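Local coordinates for penicillin-binding protein 2 (Pbp2) (Helicobacter pylori, PDB 5LP5) that probably acts as a penicillin-binding peptidoglycan transpeptidase in bacterial cell-wall synthesis and cell shape, and forms a complex with the shape-determining protein MreC, at residues N67-L79 / N117-M130. Residues are numbered along the deposited sequence; the frame is centred on the assembly and turned at random.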
loop_
_atom_site.group_PDB
_atom_site.type_symbol
_atom_site.label_atom_id
_atom_site.label_comp_id
_atom_site.label_asym_id
_atom_site.label_seq_id
_atom_site.Cartn_x
_atom_site.Cartn_y
_atom_site.Cartn_z
ATOM N N ASN A 67 0.298 -2.735 -0.695
ATOM C CA ASN A 67 0.876 -1.506 -0.118
ATOM C C ASN A 67 0.702 -1.431 1.416
ATOM O O ASN A 67 -0.300 -1.880 1.939
ATOM C CB ASN A 67 0.205 -0.303 -0.764
ATOM C CG ASN A 67 0.397 -0.255 -2.265
ATOM O OD1 ASN A 67 1.449 -0.634 -2.785
ATOM N ND2 ASN A 67 -0.615 0.251 -2.971
ATOM N N GLU A 68 1.685 -0.868 2.116
ATOM C CA GLU A 68 1.630 -0.707 3.579
ATOM C C GLU A 68 1.664 0.753 3.957
ATOM O O GLU A 68 2.536 1.496 3.512
ATOM C CB GLU A 68 2.784 -1.405 4.283
ATOM C CG GLU A 68 2.494 -2.854 4.602
ATOM C CD GLU A 68 3.492 -3.457 5.576
ATOM O OE1 GLU A 68 4.400 -2.736 6.050
ATOM O OE2 GLU A 68 3.344 -4.657 5.886
ATOM N N LEU A 69 0.699 1.147 4.781
ATOM C CA LEU A 69 0.575 2.518 5.206
ATOM C C LEU A 69 1.613 2.824 6.274
ATOM O O LEU A 69 1.639 2.232 7.337
ATOM C CB LEU A 69 -0.829 2.755 5.726
ATOM C CG LEU A 69 -1.188 4.169 6.099
ATOM C CD1 LEU A 69 -0.818 5.142 4.990
ATOM C CD2 LEU A 69 -2.684 4.238 6.398
ATOM N N VAL A 70 2.495 3.752 5.957
ATOM C CA VAL A 70 3.591 4.115 6.853
ATOM C C VAL A 70 3.656 5.634 6.913
ATOM O O VAL A 70 2.821 6.310 6.314
ATOM C CB VAL A 70 4.940 3.510 6.391
ATOM C CG1 VAL A 70 4.842 2.002 6.329
ATOM C CG2 VAL A 70 5.350 4.042 5.031
ATOM N N PHE A 71 4.621 6.163 7.657
ATOM C CA PHE A 71 4.698 7.592 7.898
ATOM C C PHE A 71 5.999 8.217 7.422
ATOM O O PHE A 71 6.890 7.535 6.933
ATOM C CB PHE A 71 4.460 7.882 9.375
ATOM C CG PHE A 71 3.011 7.878 9.745
ATOM C CD1 PHE A 71 2.222 8.993 9.524
ATOM C CD2 PHE A 71 2.430 6.752 10.287
ATOM C CE1 PHE A 71 0.886 8.984 9.854
ATOM C CE2 PHE A 71 1.101 6.747 10.622
ATOM C CZ PHE A 71 0.326 7.856 10.407
ATOM N N GLY A 72 6.091 9.530 7.601
ATOM C CA GLY A 72 7.172 10.332 7.087
ATOM C C GLY A 72 7.141 11.647 7.823
ATOM O O GLY A 72 6.087 12.241 7.962
ATOM N N VAL A 73 8.287 12.096 8.328
ATOM C CA VAL A 73 8.338 13.391 8.996
ATOM C C VAL A 73 8.900 14.427 8.031
ATOM O O VAL A 73 9.971 14.237 7.466
ATOM C CB VAL A 73 9.158 13.325 10.298
ATOM C CG1 VAL A 73 9.270 14.700 10.942
ATOM C CG2 VAL A 73 8.519 12.342 11.269
ATOM N N PHE A 74 8.167 15.522 7.858
ATOM C CA PHE A 74 8.492 16.533 6.862
ATOM C C PHE A 74 8.751 17.898 7.497
ATOM O O PHE A 74 8.089 18.271 8.483
ATOM C CB PHE A 74 7.318 16.697 5.907
ATOM C CG PHE A 74 7.152 15.575 4.930
ATOM C CD1 PHE A 74 7.523 15.755 3.606
ATOM C CD2 PHE A 74 6.601 14.360 5.316
ATOM C CE1 PHE A 74 7.355 14.742 2.680
ATOM C CE2 PHE A 74 6.435 13.339 4.397
ATOM C CZ PHE A 74 6.801 13.533 3.073
ATOM N N LEU A 75 9.695 18.638 6.906
ATOM C CA LEU A 75 9.926 20.052 7.234
ATOM C C LEU A 75 9.667 20.921 5.994
ATOM O O LEU A 75 9.812 20.447 4.867
ATOM C CB LEU A 75 11.349 20.253 7.744
ATOM C CG LEU A 75 11.682 19.615 9.101
ATOM C CD1 LEU A 75 13.183 19.674 9.371
ATOM C CD2 LEU A 75 10.921 20.276 10.249
ATOM N N PRO A 76 9.260 22.190 6.190
ATOM C CA PRO A 76 8.985 23.030 5.019
ATOM C C PRO A 76 10.283 23.478 4.322
ATOM O O PRO A 76 11.312 23.657 4.982
ATOM C CB PRO A 76 8.203 24.207 5.609
ATOM C CG PRO A 76 8.661 24.298 7.026
ATOM C CD PRO A 76 9.076 22.919 7.459
ATOM N N SER A 77 10.239 23.617 2.999
ATOM C CA SER A 77 11.428 23.991 2.225
ATOM C C SER A 77 11.723 25.484 2.352
ATOM O O SER A 77 10.814 26.299 2.504
ATOM C CB SER A 77 11.268 23.608 0.744
ATOM O OG SER A 77 10.148 24.239 0.139
ATOM N N GLY A 78 13.001 25.836 2.288
ATOM C CA GLY A 78 13.414 27.242 2.309
ATOM C C GLY A 78 13.446 27.812 3.712
ATOM O O GLY A 78 12.873 28.863 3.983
ATOM N N LEU A 79 14.144 27.115 4.598
ATOM C CA LEU A 79 14.199 27.462 6.013
ATOM C C LEU A 79 15.599 27.950 6.398
ATOM O O LEU A 79 16.588 27.513 5.815
ATOM C CB LEU A 79 13.816 26.226 6.835
ATOM C CG LEU A 79 13.698 26.370 8.353
ATOM C CD1 LEU A 79 12.622 27.386 8.721
ATOM C CD2 LEU A 79 13.406 25.018 8.985
ATOM N N ASN A 117 6.008 22.482 -1.666
ATOM C CA ASN A 117 6.451 22.929 -0.336
ATOM C C ASN A 117 7.467 21.990 0.358
ATOM O O ASN A 117 8.591 22.388 0.664
ATOM C CB ASN A 117 5.237 23.026 0.610
ATOM C CG ASN A 117 4.149 23.954 0.109
ATOM O OD1 ASN A 117 4.426 25.030 -0.405
ATOM N ND2 ASN A 117 2.899 23.537 0.270
ATOM N N LEU A 118 7.031 20.757 0.639
ATOM C CA LEU A 118 7.517 19.997 1.813
ATOM C C LEU A 118 8.597 18.958 1.544
ATOM O O LEU A 118 8.502 18.195 0.595
ATOM C CB LEU A 118 6.328 19.302 2.498
ATOM C CG LEU A 118 5.298 20.213 3.177
ATOM C CD1 LEU A 118 4.006 19.477 3.492
ATOM C CD2 LEU A 118 5.898 20.831 4.434
ATOM N N ILE A 119 9.589 18.898 2.432
ATOM C CA ILE A 119 10.751 18.002 2.293
ATOM C C ILE A 119 10.779 16.870 3.341
ATOM O O ILE A 119 10.712 17.125 4.542
ATOM C CB ILE A 119 12.071 18.804 2.416
ATOM C CG1 ILE A 119 12.169 19.812 1.262
ATOM C CG2 ILE A 119 13.279 17.868 2.439
ATOM C CD1 ILE A 119 13.421 20.674 1.232
ATOM N N LYS A 120 10.940 15.630 2.883
ATOM C CA LYS A 120 10.881 14.449 3.761
ATOM C C LYS A 120 12.169 14.213 4.560
ATOM O O LYS A 120 13.150 13.748 4.014
ATOM C CB LYS A 120 10.548 13.184 2.942
ATOM C CG LYS A 120 10.419 11.916 3.787
ATOM C CD LYS A 120 9.859 10.746 2.999
ATOM C CE LYS A 120 10.904 10.195 2.047
ATOM N NZ LYS A 120 10.310 9.261 1.058
ATOM N N VAL A 121 12.158 14.482 5.857
ATOM C CA VAL A 121 13.364 14.278 6.680
ATOM C C VAL A 121 13.585 12.826 7.139
ATOM O O VAL A 121 14.665 12.265 6.940
ATOM C CB VAL A 121 13.374 15.178 7.926
ATOM C CG1 VAL A 121 14.657 14.965 8.724
ATOM C CG2 VAL A 121 13.234 16.640 7.533
ATOM N N VAL A 122 12.590 12.243 7.802
ATOM C CA VAL A 122 12.591 10.804 8.075
ATOM C C VAL A 122 11.487 10.172 7.270
ATOM O O VAL A 122 10.381 10.692 7.229
ATOM C CB VAL A 122 12.336 10.470 9.554
ATOM C CG1 VAL A 122 12.488 8.980 9.780
ATOM C CG2 VAL A 122 13.306 11.224 10.447
ATOM N N GLY A 123 11.792 9.055 6.634
ATOM C CA GLY A 123 10.825 8.340 5.816
ATOM C C GLY A 123 10.721 6.912 6.298
ATOM O O GLY A 123 11.485 6.476 7.167
ATOM N N PHE A 124 9.738 6.191 5.762
ATOM C CA PHE A 124 9.494 4.803 6.138
ATOM C C PHE A 124 9.490 4.645 7.637
ATOM O O PHE A 124 10.446 4.126 8.197
ATOM C CB PHE A 124 10.591 3.909 5.582
ATOM C CG PHE A 124 10.399 3.528 4.159
ATOM C CD1 PHE A 124 9.657 4.326 3.284
ATOM C CD2 PHE A 124 10.991 2.366 3.681
ATOM C CE1 PHE A 124 9.501 3.962 1.958
ATOM C CE2 PHE A 124 10.843 1.998 2.363
ATOM C CZ PHE A 124 10.096 2.798 1.497
ATOM N N ILE A 125 8.432 5.118 8.277
ATOM C CA ILE A 125 8.237 4.938 9.702
ATOM C C ILE A 125 7.056 3.987 9.891
ATOM O O ILE A 125 5.980 4.243 9.357
ATOM C CB ILE A 125 7.884 6.254 10.381
ATOM C CG1 ILE A 125 8.799 7.356 9.888
ATOM C CG2 ILE A 125 7.929 6.070 11.889
ATOM C CD1 ILE A 125 8.461 8.719 10.431
ATOM N N PRO A 126 7.248 2.885 10.630
ATOM C CA PRO A 126 6.124 1.979 10.814
ATOM C C PRO A 126 5.009 2.608 11.634
ATOM O O PRO A 126 5.249 3.485 12.476
ATOM C CB PRO A 126 6.735 0.791 11.547
ATOM C CG PRO A 126 8.175 0.831 11.197
ATOM C CD PRO A 126 8.512 2.291 11.089
ATOM N N TYR A 127 3.786 2.168 11.356
ATOM C CA TYR A 127 2.613 2.743 11.991
ATOM C C TYR A 127 2.796 2.640 13.502
ATOM O O TYR A 127 2.527 3.584 14.228
ATOM C CB TYR A 127 1.353 2.018 11.521
ATOM C CG TYR A 127 0.093 2.840 11.526
ATOM C CD1 TYR A 127 -0.429 3.337 10.354
ATOM C CD2 TYR A 127 -0.603 3.075 12.702
ATOM C CE1 TYR A 127 -1.591 4.086 10.348
ATOM C CE2 TYR A 127 -1.768 3.817 12.716
ATOM C CZ TYR A 127 -2.255 4.329 11.535
ATOM O OH TYR A 127 -3.411 5.084 11.527
ATOM N N ALA A 128 3.290 1.498 13.956
ATOM C CA ALA A 128 3.381 1.223 15.378
ATOM C C ALA A 128 4.416 2.099 16.037
ATOM O O ALA A 128 4.273 2.479 17.189
ATOM C CB ALA A 128 3.685 -0.243 15.626
ATOM N N THR A 129 5.460 2.417 15.309
ATOM C CA THR A 129 6.464 3.333 15.814
ATOM C C THR A 129 5.909 4.751 16.024
ATOM O O THR A 129 6.354 5.478 16.914
ATOM C CB THR A 129 7.645 3.400 14.829
ATOM O OG1 THR A 129 8.098 2.061 14.576
ATOM C CG2 THR A 129 8.757 4.301 15.360
ATOM N N MET A 130 4.950 5.125 15.179
ATOM C CA MET A 130 4.360 6.461 15.177
ATOM C C MET A 130 3.347 6.597 16.328
ATOM O O MET A 130 2.952 7.689 16.740
ATOM C CB MET A 130 3.678 6.697 13.823
ATOM C CG MET A 130 3.016 8.066 13.668
ATOM S SD MET A 130 4.083 9.509 13.913
ATOM C CE MET A 130 5.052 9.312 12.435
#
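Asn117 meets Ser77 where the antiparallel ladder between strands 63-76 and 118-125 begins, its carbonyl oxygen accepting the Ser77 backbone N-H in a region of poor order. Leu118 follows, with CD2 on Pro76 and CB against Phe74 CD1. At Ile119 the pairing is regular: its N and O bond Leu75 O and Leu75 N, and Ile119 N lies 2.9 Å from Leu75 O. Lys120 lays its backbone and the root of its side chain over one face of the Phe74 ring, a CH-pi contact with CA 3.9 Å from the ring centroid.

Here the ladder illustrates how a strand absorbs an extra residue. Val121 and Val122 both face Val73 in a classic beta bulge; Val73 O takes Val121 N at 2.7 Å and, weakly, Val122 N, while Val122 O receives Val73 N. CG2 of Val121 packs on Leu75 CD1. A second, G1 bulge sets Phe124 and Ile125 opposite Phe71; Ile125 O accepts Phe71 N on a lone pair at 2.9 Å, and Ile125 N returns a bond to Phe71 O from above its carbonyl plane (3.2 Å). Ile125 CD1 reaches back to Val73 CG2.

Beyond the strand, the Tyr127 ring takes Phe71 CE2 over one face, the two planes inclined at 59°; Tyr127 OH hydrogen-bonds Phe182 O of the MreC chain, whose Phe169 packs on Phe71. Met130 crosses the Phe71 side chain at about a right angle: CG makes a CH-pi contact over the ring, SD stands farther above that face as a Met-aromatic contact, and bends at chi2 (57°) and chi3 (70°) fold CE back into apolar packing on Phe71 CB.

Within this dimerisation-domain region, strand 144-152 also pairs with strand 63-76, helix 81-94 packs on Val73 and Leu75, and helix 102-107 on Leu75, Ile119, Val121 and Val122.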